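Local coordinates for protein BpsB (PgaB), Poly-beta-1,6-N-acetyl-D-glucosamine N-deacetylase (PDB 5BU6) that removes acetyl groups from the N-acetylglucosamine units of poly-beta-1,6-N-acetyl-D-glucosamine, as a family 4 carbohydrate esterase that Bordetella bronchiseptica requires for biofilm formation, at residues D9-R14 with N249-A254; F13-M18 with P77-F82; N56-Q61 with R71-R76; A99-A104 with S146-L151; W112-A117 with M135-L140. The protein carries 5 engineered substitutions. All coordinates share one frame; numbering follows the deposited sequence.

Contact 1 (D9-R14 with N249-A254); sequences DGLTFR and NTPDVA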
# COMPACT_ATOMS: atom_id res chain seq x y z
N ASP A 9 8.48 18.97 15.14
CA ASP A 9 8.06 18.66 16.50
C ASP A 9 8.42 17.23 16.89
O ASP A 9 7.97 16.73 17.92
CB ASP A 9 6.56 18.86 16.64
CG ASP A 9 5.78 18.18 15.51
OD1 ASP A 9 6.39 17.34 14.78
OD2 ASP A 9 4.58 18.48 15.34
N GLY A 10 9.20 16.57 16.05
CA GLY A 10 9.56 15.17 16.27
C GLY A 10 8.41 14.19 16.15
O GLY A 10 8.56 13.02 16.48
N LEU A 11 7.26 14.67 15.66
CA LEU A 11 6.05 13.84 15.53
C LEU A 11 5.37 13.90 14.16
O LEU A 11 4.81 12.90 13.70
CB LEU A 11 5.01 14.26 16.56
CG LEU A 11 5.41 14.04 18.02
CD1 LEU A 11 4.47 14.79 18.93
CD2 LEU A 11 5.42 12.55 18.34
N THR A 12 5.37 15.07 13.53
CA THR A 12 4.65 15.27 12.28
C THR A 12 5.47 14.71 11.14
O THR A 12 6.65 14.99 11.03
CB THR A 12 4.31 16.75 12.06
OG1 THR A 12 3.42 17.19 13.09
CG2 THR A 12 3.63 16.97 10.71
N PHE A 13 4.85 13.89 10.29
CA PHE A 13 5.59 13.29 9.18
C PHE A 13 4.80 13.30 7.86
O PHE A 13 3.57 13.42 7.85
CB PHE A 13 6.03 11.87 9.53
CG PHE A 13 4.89 10.92 9.77
CD1 PHE A 13 4.28 10.84 11.02
CD2 PHE A 13 4.42 10.10 8.75
CE1 PHE A 13 3.24 9.97 11.25
CE2 PHE A 13 3.37 9.22 8.97
CZ PHE A 13 2.78 9.14 10.22
N ARG A 14 5.53 13.20 6.76
CA ARG A 14 4.91 13.05 5.45
C ARG A 14 5.08 11.61 4.96
O ARG A 14 5.97 10.90 5.43
CB ARG A 14 5.51 14.06 4.45
CG ARG A 14 5.08 15.51 4.70
CD ARG A 14 3.72 15.81 4.09
NE ARG A 14 3.31 17.19 4.33
CZ ARG A 14 2.29 17.79 3.72
NH1 ARG A 14 2.00 19.05 4.03
NH2 ARG A 14 1.55 17.15 2.82
N ASN A 249 0.86 14.39 8.44
CA ASN A 249 0.36 13.57 9.54
C ASN A 249 0.76 14.20 10.85
O ASN A 249 1.80 13.88 11.41
CB ASN A 249 0.90 12.16 9.45
CG ASN A 249 0.40 11.45 8.22
OD1 ASN A 249 -0.75 11.01 8.17
ND2 ASN A 249 1.25 11.37 7.22
N THR A 250 -0.08 15.11 11.30
CA THR A 250 0.14 15.82 12.55
C THR A 250 -0.27 14.89 13.70
O THR A 250 -0.86 13.84 13.46
CB THR A 250 -0.65 17.14 12.56
OG1 THR A 250 -2.04 16.88 12.33
CG2 THR A 250 -0.13 18.08 11.47
N PRO A 251 0.09 15.24 14.95
CA PRO A 251 -0.21 14.34 16.07
C PRO A 251 -1.68 13.97 16.25
O PRO A 251 -1.96 12.94 16.85
CB PRO A 251 0.30 15.13 17.29
CG PRO A 251 1.39 15.96 16.75
CD PRO A 251 0.95 16.36 15.37
N ASP A 252 -2.61 14.81 15.79
CA ASP A 252 -4.04 14.50 15.93
C ASP A 252 -4.56 13.49 14.90
O ASP A 252 -5.68 13.00 15.02
CB ASP A 252 -4.86 15.78 15.85
CG ASP A 252 -4.69 16.51 14.54
OD1 ASP A 252 -3.54 16.56 14.04
OD2 ASP A 252 -5.70 17.02 14.00
N VAL A 253 -3.75 13.18 13.88
CA VAL A 253 -4.12 12.16 12.90
C VAL A 253 -3.87 10.76 13.46
O VAL A 253 -2.73 10.43 13.78
CB VAL A 253 -3.33 12.30 11.57
CG1 VAL A 253 -3.77 11.22 10.56
CG2 VAL A 253 -3.49 13.70 11.00
N ALA A 254 -4.92 9.95 13.57
CA ALA A 254 -4.75 8.56 14.02
C ALA A 254 -3.92 7.76 13.04
O ALA A 254 -4.00 8.00 11.84
CB ALA A 254 -6.12 7.89 14.22
O HOH W 1 2.24 12.78 13.96
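Two loops meet here through a single antiparallel bridge, the hydrogen-bonded pair Phe-13 and Asn-249, whose CA atoms are 5.2 Å apart. Its two bonds differ in approach: Asn-249 N reaches Phe-13 O at 2.9 Å, nearly along the C=O axis, whereas Phe-13 N meets Asn-249 O at 3.2 Å from above the carbonyl plane. The Asn-249 side chain adds a third bond. With CG anti to its carbonyl carbon (chi1 -65°), the amide turns back so that ND2 donates to Phe-13 O as well, and this oxygen thus accepts from two groups of one residue. The opposite end of the amide is held too, OD1 accepting from Arg-259 N. Asn-249 CB lies over one face of the Phe-13 ring, a CH-pi contact of 3.7 Å from CB to the ring centroid, and the amide plane is tilted only 22° from the ring. A water donates to both Leu-11 O and Asn-249 O, continuing the link beyond the bridge. At the same end, Thr-12 packs OG1 against Pro-251 CD at 3.5 Å, and the Leu-11 side chain crosses Pro-251 at about a right angle, CD1 touching CG. Thr-12 is itself fixed by Asp-9, whose OD1 makes an Asx turn at Leu-11 N, extended to an Asx motif by Thr-12 N, while OD2 accepts from Thr-12 OG1. Two irregular segments are therefore joined chiefly by one asparagine, used through backbone, amide and CB together, and the carboxylate of Asp-9 is likely to remain ionised under three donors.

Contact 2 (F13-M18 with P77-F82); sequences FRVLSM and PILLTF. Engineered in segment 13-18: Ser-17 (natural residue Cys).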
# COMPACT_ATOMS: atom_id res chain seq x y z
N PHE A 13 4.85 13.89 10.29
CA PHE A 13 5.59 13.29 9.18
C PHE A 13 4.80 13.30 7.86
O PHE A 13 3.57 13.42 7.85
CB PHE A 13 6.03 11.87 9.53
CG PHE A 13 4.89 10.92 9.77
CD1 PHE A 13 4.28 10.84 11.02
CD2 PHE A 13 4.42 10.10 8.75
CE1 PHE A 13 3.24 9.97 11.25
CE2 PHE A 13 3.37 9.22 8.97
CZ PHE A 13 2.78 9.14 10.22
N ARG A 14 5.53 13.20 6.76
CA ARG A 14 4.91 13.05 5.45
C ARG A 14 5.08 11.61 4.96
O ARG A 14 5.97 10.90 5.43
CB ARG A 14 5.51 14.06 4.45
CG ARG A 14 5.08 15.51 4.70
CD ARG A 14 3.72 15.81 4.09
NE ARG A 14 3.31 17.19 4.33
CZ ARG A 14 2.29 17.79 3.72
NH1 ARG A 14 2.00 19.05 4.03
NH2 ARG A 14 1.55 17.15 2.82
N VAL A 15 4.20 11.16 4.07
CA VAL A 15 4.31 9.83 3.46
C VAL A 15 4.25 10.01 1.95
O VAL A 15 3.42 10.77 1.43
CB VAL A 15 3.21 8.87 3.92
CG1 VAL A 15 3.37 7.49 3.27
CG2 VAL A 15 3.21 8.71 5.44
N LEU A 16 5.14 9.32 1.25
CA LEU A 16 5.26 9.46 -0.19
C LEU A 16 5.10 8.09 -0.81
O LEU A 16 5.91 7.20 -0.60
CB LEU A 16 6.63 10.09 -0.53
CG LEU A 16 6.92 10.64 -1.92
CD1 LEU A 16 5.97 11.78 -2.26
CD2 LEU A 16 8.38 11.06 -2.01
N SER A 17 4.01 7.90 -1.54
CA SER A 17 3.73 6.62 -2.17
C SER A 17 4.23 6.66 -3.62
O SER A 17 3.87 7.55 -4.37
CB SER A 17 2.23 6.33 -2.08
OG SER A 17 1.88 5.11 -2.70
N MET A 18 5.09 5.72 -3.99
CA MET A 18 5.79 5.78 -5.28
C MET A 18 5.22 4.75 -6.24
O MET A 18 5.10 3.59 -5.90
CB MET A 18 7.28 5.54 -5.10
CG MET A 18 8.14 6.72 -5.40
SD MET A 18 8.13 7.86 -4.02
CE MET A 18 8.70 6.80 -2.70
N PRO A 77 10.75 14.45 8.49
CA PRO A 77 10.68 13.00 8.37
C PRO A 77 9.73 12.60 7.26
O PRO A 77 8.67 13.21 7.10
CB PRO A 77 10.13 12.55 9.74
CG PRO A 77 9.30 13.66 10.16
CD PRO A 77 9.89 14.94 9.59
N ILE A 78 10.12 11.59 6.49
CA ILE A 78 9.25 11.11 5.43
C ILE A 78 9.25 9.58 5.38
O ILE A 78 10.28 8.95 5.59
CB ILE A 78 9.67 11.71 4.05
CG1 ILE A 78 8.67 11.33 2.96
CG2 ILE A 78 11.08 11.31 3.66
CD1 ILE A 78 8.66 12.31 1.80
N LEU A 79 8.08 9.00 5.13
CA LEU A 79 7.91 7.56 4.97
C LEU A 79 7.76 7.27 3.47
O LEU A 79 6.88 7.83 2.82
CB LEU A 79 6.69 7.06 5.73
CG LEU A 79 6.42 5.54 5.71
CD1 LEU A 79 7.52 4.84 6.50
CD2 LEU A 79 5.06 5.26 6.33
N LEU A 80 8.62 6.41 2.94
CA LEU A 80 8.54 6.02 1.53
C LEU A 80 7.81 4.68 1.44
O LEU A 80 8.12 3.75 2.21
CB LEU A 80 9.95 5.87 0.92
CG LEU A 80 10.93 7.02 1.08
CD1 LEU A 80 12.29 6.61 0.48
CD2 LEU A 80 10.38 8.29 0.40
N THR A 81 6.84 4.59 0.53
CA THR A 81 6.09 3.35 0.36
C THR A 81 6.04 2.96 -1.12
O THR A 81 5.98 3.83 -2.00
CB THR A 81 4.66 3.46 0.93
OG1 THR A 81 3.86 4.29 0.09
CG2 THR A 81 4.68 4.06 2.36
N PHE A 82 6.13 1.65 -1.35
CA PHE A 82 6.13 1.04 -2.69
C PHE A 82 5.12 -0.11 -2.70
O PHE A 82 5.38 -1.16 -2.12
CB PHE A 82 7.53 0.53 -3.04
CG PHE A 82 8.58 1.61 -3.07
CD1 PHE A 82 9.24 1.97 -1.90
CD2 PHE A 82 8.87 2.27 -4.25
CE1 PHE A 82 10.19 2.98 -1.91
CE2 PHE A 82 9.83 3.28 -4.28
CZ PHE A 82 10.49 3.64 -3.10
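Five main-chain hydrogen bonds join the parallel strands 14-18 and 77-82, their axes 4.5 Å apart at closest approach and inclined by 24°. Donors alternate between the strands. Arg-14 N gives to Pro-77 O, Leu-79 N to Arg-14 O, Leu-16 N to Leu-79 O, Thr-81 N to Leu-16 O, and Met-18 N to Thr-81 O. The straightest at the acceptor is that of Leu-16 N, 2.8 Å from Leu-79 O and almost on the C=O axis. CA-H...O contacts fill in between, as from Val-15 CA to Leu-79 O.

Apolar contacts divide between the two faces. On the Val-15 face, that residue lies alongside Leu-79, with Val-15 CG2 3.9 Å from Leu-79 CB, while its side chain crosses that of Thr-81 at about a right angle, CG1 meeting CG2. On the other face Ile-78 CD1 reaches Leu-16 CB; Met-18, bent at chi2 and chi3, folds alongside Phe-82, with Met-18 CB 3.5 Å from Phe-82 CE2 and Met-18 CE 3.8 Å from Leu-80 CD2. In a separate carbon-oxygen contact, CB of Ser-17, engineered from cysteine, lies 3.4 Å from Thr-81 OG1.

Strand 77-83 leads directly to the nickel ligand Asp-84, and the Ser-17 side chain is about 7 Å from a bound nickel ion. The main-chain groups facing 77-82 are thus satisfied, strand 261-266 takes those of Val-15 and Ser-17, and hydroxyls enter one face only.

Contact 3 (N56-Q61 with R71-R76); sequences NPISMQ and RPLPPR. With EDO (1,2-ethanediol), chain J.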
# COMPACT_ATOMS: atom_id res chain seq x y z
N ASN A 56 14.39 13.35 5.79
CA ASN A 56 14.95 12.19 6.48
C ASN A 56 13.99 11.02 6.44
O ASN A 56 13.06 10.96 7.23
CB ASN A 56 15.29 12.55 7.93
CG ASN A 56 16.49 13.45 8.04
OD1 ASN A 56 17.59 13.07 7.65
ND2 ASN A 56 16.30 14.64 8.58
N PRO A 57 14.19 10.10 5.49
CA PRO A 57 13.31 8.93 5.43
C PRO A 57 13.35 8.11 6.72
O PRO A 57 14.41 7.84 7.26
CB PRO A 57 13.86 8.14 4.24
CG PRO A 57 14.48 9.24 3.35
CD PRO A 57 15.11 10.17 4.35
N ILE A 58 12.17 7.74 7.20
CA ILE A 58 11.98 7.01 8.46
C ILE A 58 11.31 5.64 8.20
O ILE A 58 10.75 5.40 7.13
CB ILE A 58 11.09 7.82 9.45
CG1 ILE A 58 9.67 7.97 8.86
CG2 ILE A 58 11.73 9.16 9.79
CD1 ILE A 58 8.73 8.85 9.63
N SER A 59 11.37 4.74 9.19
CA SER A 59 10.64 3.47 9.07
C SER A 59 9.29 3.57 9.78
O SER A 59 9.06 4.48 10.56
CB SER A 59 11.43 2.34 9.70
OG SER A 59 11.66 2.65 11.07
N MET A 60 8.42 2.59 9.55
CA MET A 60 7.18 2.52 10.32
C MET A 60 7.44 2.29 11.81
O MET A 60 6.70 2.78 12.66
CB MET A 60 6.27 1.40 9.78
CG MET A 60 4.89 1.41 10.43
SD MET A 60 3.63 1.98 9.29
CE MET A 60 3.73 0.71 8.03
N GLN A 61 8.49 1.53 12.12
CA GLN A 61 8.86 1.33 13.51
C GLN A 61 9.18 2.67 14.19
O GLN A 61 8.88 2.90 15.37
CB GLN A 61 10.04 0.38 13.63
CG GLN A 61 10.38 0.05 15.07
CD GLN A 61 9.25 -0.71 15.76
OE1 GLN A 61 8.78 -1.72 15.24
NE2 GLN A 61 8.80 -0.21 16.91
N ARG A 71 11.13 7.73 21.19
CA ARG A 71 12.14 8.38 20.37
C ARG A 71 11.46 9.30 19.37
O ARG A 71 10.67 8.83 18.57
CB ARG A 71 12.99 7.35 19.59
CG ARG A 71 14.11 6.71 20.38
CD ARG A 71 14.87 5.74 19.50
NE ARG A 71 16.00 5.14 20.20
CZ ARG A 71 16.98 4.47 19.59
NH1 ARG A 71 17.98 3.97 20.31
NH2 ARG A 71 16.96 4.32 18.28
N PRO A 72 11.76 10.60 19.42
CA PRO A 72 11.21 11.51 18.41
C PRO A 72 11.74 11.24 16.99
O PRO A 72 12.84 10.71 16.82
CB PRO A 72 11.66 12.89 18.90
CG PRO A 72 12.76 12.62 19.87
CD PRO A 72 12.41 11.33 20.52
N LEU A 73 10.93 11.60 16.00
CA LEU A 73 11.35 11.56 14.60
C LEU A 73 12.45 12.57 14.31
O LEU A 73 12.50 13.60 14.97
CB LEU A 73 10.15 11.85 13.70
CG LEU A 73 8.98 10.86 13.82
CD1 LEU A 73 7.87 11.16 12.81
CD2 LEU A 73 9.49 9.44 13.67
N PRO A 74 13.32 12.31 13.31
CA PRO A 74 14.26 13.36 12.91
C PRO A 74 13.52 14.50 12.20
O PRO A 74 12.34 14.32 11.86
CB PRO A 74 15.20 12.64 11.94
CG PRO A 74 14.30 11.60 11.31
CD PRO A 74 13.40 11.13 12.43
N PRO A 75 14.19 15.64 11.96
CA PRO A 75 13.55 16.72 11.19
C PRO A 75 13.17 16.30 9.77
O PRO A 75 13.78 15.39 9.21
CB PRO A 75 14.62 17.82 11.17
CG PRO A 75 15.88 17.18 11.60
CD PRO A 75 15.50 16.04 12.48
N ARG A 76 12.15 16.96 9.22
CA ARG A 76 11.62 16.66 7.88
C ARG A 76 11.47 15.17 7.61
O ARG A 76 12.00 14.66 6.61
CB ARG A 76 12.51 17.29 6.81
CG ARG A 76 12.52 18.83 6.85
CD ARG A 76 13.73 19.40 6.12
NE ARG A 76 14.99 18.87 6.67
CZ ARG A 76 15.73 19.49 7.59
NH1 ARG A 76 15.36 20.67 8.08
NH2 ARG A 76 16.85 18.92 8.02
C1 EDO J . 11.37 -1.82 9.19
O1 EDO J . 11.83 -0.78 8.33
C2 EDO J . 10.88 -1.21 10.51
O2 EDO J . 9.60 -0.57 10.36
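Asn-56 does most of the work, gripping the 71-76 loop with its backbone and its side chain at once. Its N-H points almost straight at Arg-76 O, 2.8 Å from N, and its ND2 donates to Pro-75 O at 2.7 Å with an N-H...O angle of 173°. That oxygen lies in the plane of the Asn-56 amide, although ND2 itself stands above the Pro-75 carbonyl plane. With CG beside the backbone N (chi1 -72°), the side chain slides past Pro-74 in the opposite direction, so that Asn-56 CB rests 3.6 Å from Pro-74 CG.

Ile-58 continues the packing two residues on. Its gamma branches part: CG2 is anti to the carbonyl carbon and meets Pro-74 CD at 3.7 Å, whereas CG1 takes the crowded position between N and the carbonyl carbon (chi1 65°). The extended chain beyond CG1 then brings Ile-58 across Leu-73 at about a right angle, its CD1 4.0 Å from Leu-73 CD1.

Pro-74 is therefore shared, its CG against asparagine and its CD against isoleucine. Arg-76 NE donates to Gly-54 O.

Strand 56-57 pairs in parallel with strand 77-83 through Ile-78, and Ser-59 caps helix 60-67. Since the 71-76 loop connects that helix to strand 77-83, the contact closes a compact beta-alpha-beta crossover, with Ile-58 also touching Ile-63 of the helix and Pro-77 of the strand.

Contact 4 (A99-A104 with S146-L151); sequences AFNYPA and SGLVEL. Engineered in segment 99-104: Ala-99 (natural residue Lys). With EDO (1,2-ethanediol), chain J.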
# COMPACT_ATOMS: atom_id res chain seq x y z
N ALA A 99 21.63 1.58 -1.03
CA ALA A 99 22.68 2.53 -1.34
C ALA A 99 22.51 3.86 -0.61
O ALA A 99 23.49 4.47 -0.20
CB ALA A 99 22.75 2.77 -2.85
N PHE A 100 21.27 4.31 -0.44
CA PHE A 100 21.00 5.56 0.27
C PHE A 100 20.77 5.33 1.77
O PHE A 100 20.67 6.28 2.54
CB PHE A 100 19.78 6.26 -0.33
CG PHE A 100 20.07 7.02 -1.60
CD1 PHE A 100 20.17 6.36 -2.81
CD2 PHE A 100 20.23 8.40 -1.58
CE1 PHE A 100 20.45 7.07 -3.99
CE2 PHE A 100 20.49 9.11 -2.75
CZ PHE A 100 20.60 8.44 -3.95
N ASN A 101 20.66 4.05 2.15
CA ASN A 101 20.29 3.62 3.49
C ASN A 101 18.95 4.19 3.94
O ASN A 101 18.80 4.63 5.08
CB ASN A 101 21.37 3.99 4.51
CG ASN A 101 21.25 3.19 5.79
OD1 ASN A 101 20.98 1.98 5.75
ND2 ASN A 101 21.39 3.85 6.93
N TYR A 102 17.97 4.18 3.05
CA TYR A 102 16.62 4.61 3.37
C TYR A 102 15.70 3.42 3.66
O TYR A 102 15.67 2.47 2.87
CB TYR A 102 16.01 5.37 2.21
CG TYR A 102 16.63 6.69 1.84
CD1 TYR A 102 17.40 7.42 2.74
CD2 TYR A 102 16.37 7.25 0.60
CE1 TYR A 102 17.93 8.65 2.39
CE2 TYR A 102 16.89 8.47 0.24
CZ TYR A 102 17.66 9.16 1.13
OH TYR A 102 18.14 10.39 0.72
N PRO A 103 14.94 3.48 4.76
CA PRO A 103 13.88 2.47 4.94
C PRO A 103 12.70 2.70 4.01
O PRO A 103 12.54 3.79 3.47
CB PRO A 103 13.46 2.64 6.41
CG PRO A 103 13.83 4.04 6.74
CD PRO A 103 15.04 4.39 5.92
N ALA A 104 11.84 1.69 3.87
CA ALA A 104 10.62 1.82 3.10
C ALA A 104 9.57 0.82 3.57
O ALA A 104 9.88 -0.13 4.28
CB ALA A 104 10.91 1.62 1.62
N SER A 146 16.50 -7.62 5.48
CA SER A 146 17.56 -6.62 5.33
C SER A 146 17.53 -5.54 6.43
O SER A 146 18.50 -4.84 6.65
CB SER A 146 17.44 -5.93 3.97
OG SER A 146 16.34 -5.03 3.96
N GLY A 147 16.40 -5.42 7.11
CA GLY A 147 16.23 -4.39 8.12
C GLY A 147 15.69 -3.09 7.56
O GLY A 147 15.26 -2.22 8.31
N LEU A 148 15.69 -2.95 6.23
CA LEU A 148 15.31 -1.69 5.62
C LEU A 148 13.83 -1.63 5.27
O LEU A 148 13.29 -0.56 5.07
CB LEU A 148 16.11 -1.45 4.34
CG LEU A 148 17.62 -1.28 4.41
CD1 LEU A 148 18.18 -1.42 3.00
CD2 LEU A 148 17.97 0.08 4.99
N VAL A 149 13.17 -2.79 5.18
CA VAL A 149 11.85 -2.83 4.57
C VAL A 149 10.79 -3.38 5.53
O VAL A 149 10.97 -4.45 6.08
CB VAL A 149 11.87 -3.68 3.30
CG1 VAL A 149 10.47 -3.94 2.79
CG2 VAL A 149 12.75 -3.02 2.23
N GLU A 150 9.70 -2.65 5.68
CA GLU A 150 8.53 -3.11 6.44
C GLU A 150 7.52 -3.66 5.44
O GLU A 150 7.17 -2.98 4.48
CB GLU A 150 7.90 -1.96 7.23
CG GLU A 150 6.52 -2.24 7.80
CD GLU A 150 6.54 -2.52 9.30
OE1 GLU A 150 7.63 -2.46 9.91
OE2 GLU A 150 5.46 -2.80 9.87
N LEU A 151 7.07 -4.89 5.65
CA LEU A 151 6.06 -5.46 4.77
C LEU A 151 4.68 -5.10 5.31
O LEU A 151 4.43 -5.11 6.53
CB LEU A 151 6.22 -6.98 4.68
CG LEU A 151 7.48 -7.53 4.01
CD1 LEU A 151 7.37 -9.05 3.85
CD2 LEU A 151 7.75 -6.85 2.68
C1 EDO J . 11.37 -1.82 9.19
O1 EDO J . 11.83 -0.78 8.33
C2 EDO J . 10.88 -1.21 10.51
O2 EDO J . 9.60 -0.57 10.36
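The Tyr-102 ring carries Phe-100 CB over the centre of one face, 3.6 Å above its plane, and also meets the ring of Phe-47 with the planes at about 55°; Phe-47 in turn makes an edge-to-face pair with Phe-100. The contact with 146-151 rests on the backbone and Leu-148. The Asn-101 side chain, extended with CG anti to N (chi1 -161°), crosses Leu-148 at about a right angle and sets OD1 3.6 Å from Leu-148 CD2. The same methyl lies 3.9 Å from Tyr-102 O, a buried oxygen without a polar partner.

Two main-chain bonds then start the pairing: Ala-104 N donates to Leu-148 O, and Glu-150 N to Ala-104 O, each at 2.9 Å and nearly along the C=O axis. Pro-103 CA also approaches Leu-148 O, at 3.1 Å. Glu-150 OE1 accepts from O2 of a bound ethanediol, 2.8 Å away, an oxygen that itself accepts from Gln-61 N; OE2 forms a salt bridge with Arg-216.

Asn-101, at positive phi, closes a Schellman motif at the end of helix 88-100, from which the chain turns into strand 104-108. Parallel pairing with strand 149-153, which ends just before the nickel ligand His-154, is the repeating beta/alpha arrangement of the polysaccharide deacetylase barrel.

Contact 5 (W112-A117 with M135-L140); sequences WTDAPA and MTWAQL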
# COMPACT_ATOMS: atom_id res chain seq x y z
N TRP A 112 -1.87 -11.84 -5.74
CA TRP A 112 -0.98 -11.69 -6.89
C TRP A 112 0.34 -12.40 -6.65
O TRP A 112 0.78 -13.22 -7.43
CB TRP A 112 -0.73 -10.20 -7.16
CG TRP A 112 -1.93 -9.43 -7.58
CD1 TRP A 112 -3.17 -9.91 -7.82
CD2 TRP A 112 -2.00 -8.00 -7.82
NE1 TRP A 112 -4.02 -8.89 -8.19
CE2 TRP A 112 -3.32 -7.71 -8.21
CE3 TRP A 112 -1.08 -6.97 -7.73
CZ2 TRP A 112 -3.75 -6.43 -8.51
CZ3 TRP A 112 -1.51 -5.67 -8.05
CH2 TRP A 112 -2.83 -5.42 -8.42
N THR A 113 1.00 -12.03 -5.55
CA THR A 113 2.23 -12.66 -5.10
C THR A 113 2.05 -14.16 -4.91
O THR A 113 2.91 -14.96 -5.27
CB THR A 113 2.72 -12.00 -3.79
OG1 THR A 113 2.89 -10.60 -4.04
CG2 THR A 113 4.06 -12.62 -3.28
N ASP A 114 0.90 -14.55 -4.36
CA ASP A 114 0.66 -15.96 -4.07
C ASP A 114 -0.18 -16.68 -5.13
O ASP A 114 -0.79 -17.69 -4.85
CB ASP A 114 -0.03 -16.12 -2.72
CG ASP A 114 0.15 -17.49 -2.15
OD1 ASP A 114 1.32 -17.91 -2.03
OD2 ASP A 114 -0.87 -18.14 -1.86
N ALA A 115 -0.25 -16.14 -6.34
CA ALA A 115 -1.04 -16.80 -7.37
C ALA A 115 -0.50 -18.20 -7.66
O ALA A 115 0.71 -18.43 -7.58
CB ALA A 115 -1.09 -15.96 -8.66
N PRO A 116 -1.38 -19.13 -8.01
CA PRO A 116 -0.99 -20.50 -8.36
C PRO A 116 0.10 -20.53 -9.43
O PRO A 116 0.05 -19.70 -10.34
CB PRO A 116 -2.29 -21.11 -8.90
CG PRO A 116 -3.38 -20.32 -8.28
CD PRO A 116 -2.84 -18.92 -8.13
N ALA A 117 1.05 -21.45 -9.33
CA ALA A 117 2.13 -21.54 -10.32
C ALA A 117 1.59 -21.72 -11.73
O ALA A 117 0.61 -22.44 -11.93
CB ALA A 117 3.09 -22.68 -9.98
N MET A 135 7.40 -9.88 -7.74
CA MET A 135 8.40 -10.38 -6.80
C MET A 135 8.00 -11.72 -6.22
O MET A 135 6.82 -11.97 -5.94
CB MET A 135 8.59 -9.41 -5.63
CG MET A 135 9.48 -8.26 -5.89
SD MET A 135 9.65 -7.34 -4.34
CE MET A 135 7.98 -6.75 -4.11
N THR A 136 9.00 -12.57 -6.00
CA THR A 136 8.72 -13.84 -5.35
C THR A 136 8.69 -13.68 -3.84
O THR A 136 9.10 -12.66 -3.29
CB THR A 136 9.76 -14.90 -5.73
OG1 THR A 136 11.03 -14.55 -5.19
CG2 THR A 136 9.84 -15.01 -7.26
N TRP A 137 8.14 -14.68 -3.16
CA TRP A 137 8.11 -14.67 -1.71
C TRP A 137 9.52 -14.62 -1.15
O TRP A 137 9.77 -13.96 -0.14
CB TRP A 137 7.37 -15.88 -1.17
CG TRP A 137 5.85 -15.78 -1.16
CD1 TRP A 137 4.98 -16.63 -1.78
CD2 TRP A 137 5.05 -14.80 -0.49
NE1 TRP A 137 3.68 -16.24 -1.53
CE2 TRP A 137 3.70 -15.13 -0.73
CE3 TRP A 137 5.34 -13.68 0.31
CZ2 TRP A 137 2.64 -14.38 -0.21
CZ3 TRP A 137 4.29 -12.94 0.82
CH2 TRP A 137 2.96 -13.29 0.56
N ALA A 138 10.43 -15.35 -1.79
CA ALA A 138 11.83 -15.39 -1.34
C ALA A 138 12.45 -14.01 -1.41
O ALA A 138 13.18 -13.59 -0.50
CB ALA A 138 12.62 -16.36 -2.18
N GLN A 139 12.16 -13.30 -2.49
CA GLN A 139 12.63 -11.92 -2.64
C GLN A 139 12.04 -11.00 -1.56
O GLN A 139 12.76 -10.19 -0.96
CB GLN A 139 12.29 -11.39 -4.05
CG GLN A 139 13.22 -11.97 -5.12
CD GLN A 139 12.69 -11.78 -6.53
OE1 GLN A 139 11.56 -11.35 -6.74
NE2 GLN A 139 13.51 -12.13 -7.51
N LEU A 140 10.75 -11.11 -1.28
CA LEU A 140 10.15 -10.31 -0.21
C LEU A 140 10.75 -10.60 1.16
O LEU A 140 10.98 -9.68 1.96
CB LEU A 140 8.63 -10.54 -0.13
CG LEU A 140 7.84 -9.84 -1.23
CD1 LEU A 140 6.48 -10.49 -1.35
CD2 LEU A 140 7.69 -8.35 -0.93
O HOH W 2 5.04 -9.84 -5.17
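Asp-114 OD1 is gripped across the contact by one bond, from Trp-137 NE1 at 2.9 Å with an N-H...O angle of 161°. The indole N-H comes in on the anti lone pair, away from OD2, and the oxygen lies near the ring plane although the carboxylate is turned 58° from it. CG anti to the backbone N (chi1 -159°) swings the acid to this edge.

Thr-113 takes the indole's face instead. Its CG2, anti to N, stands over the six-membered ring of Trp-137 in a CH-pi contact, 3.6 Å from the centroid, and touches Leu-140 CD1 at 3.8 Å. Thr-113 OG1 donates to a water at 2.5 Å, which passes a hydrogen bond on to Met-135 O. The tryptophan opens helix 137-145 behind a capping box, Thr-136 OG1 accepting from Gln-139 N and Gln-139 OE1 from Thr-136 N; its ring also stacks with His-210.

Edge and face of one indole thus join the end of helix 110-113 to the start of helix 137-145. The Asp-114 side chain lies about 4 Å from a bound nickel ion and about 3 Å from a thiocyanate; metal and N-H would favour its charged form, the anion would oppose it, and the effects may partly offset.

From the N terminus, the 9-14 loop opens contact 1, which closes only at 249-254, enclosing contacts 3, 4 and 5 and joining the entry of the first strand to the loop before strand 261-266. Contact 2 starts from the same stretch, sharing Phe-13 and Arg-14, and closes at strand 77-83. Nested within it, contact 3 ties strand 56-57 to the loop after helix 60-67 and meets contact 2 through Ile-58 and Ile-78. Contact 4 follows in series, extending the same parallel sheet and touching contact 3 where Pro-103 meets Ile-58. Inside its loop lies contact 5, joined to it by Leu-140 against Leu-151 and set across the chain's centre from contact 1.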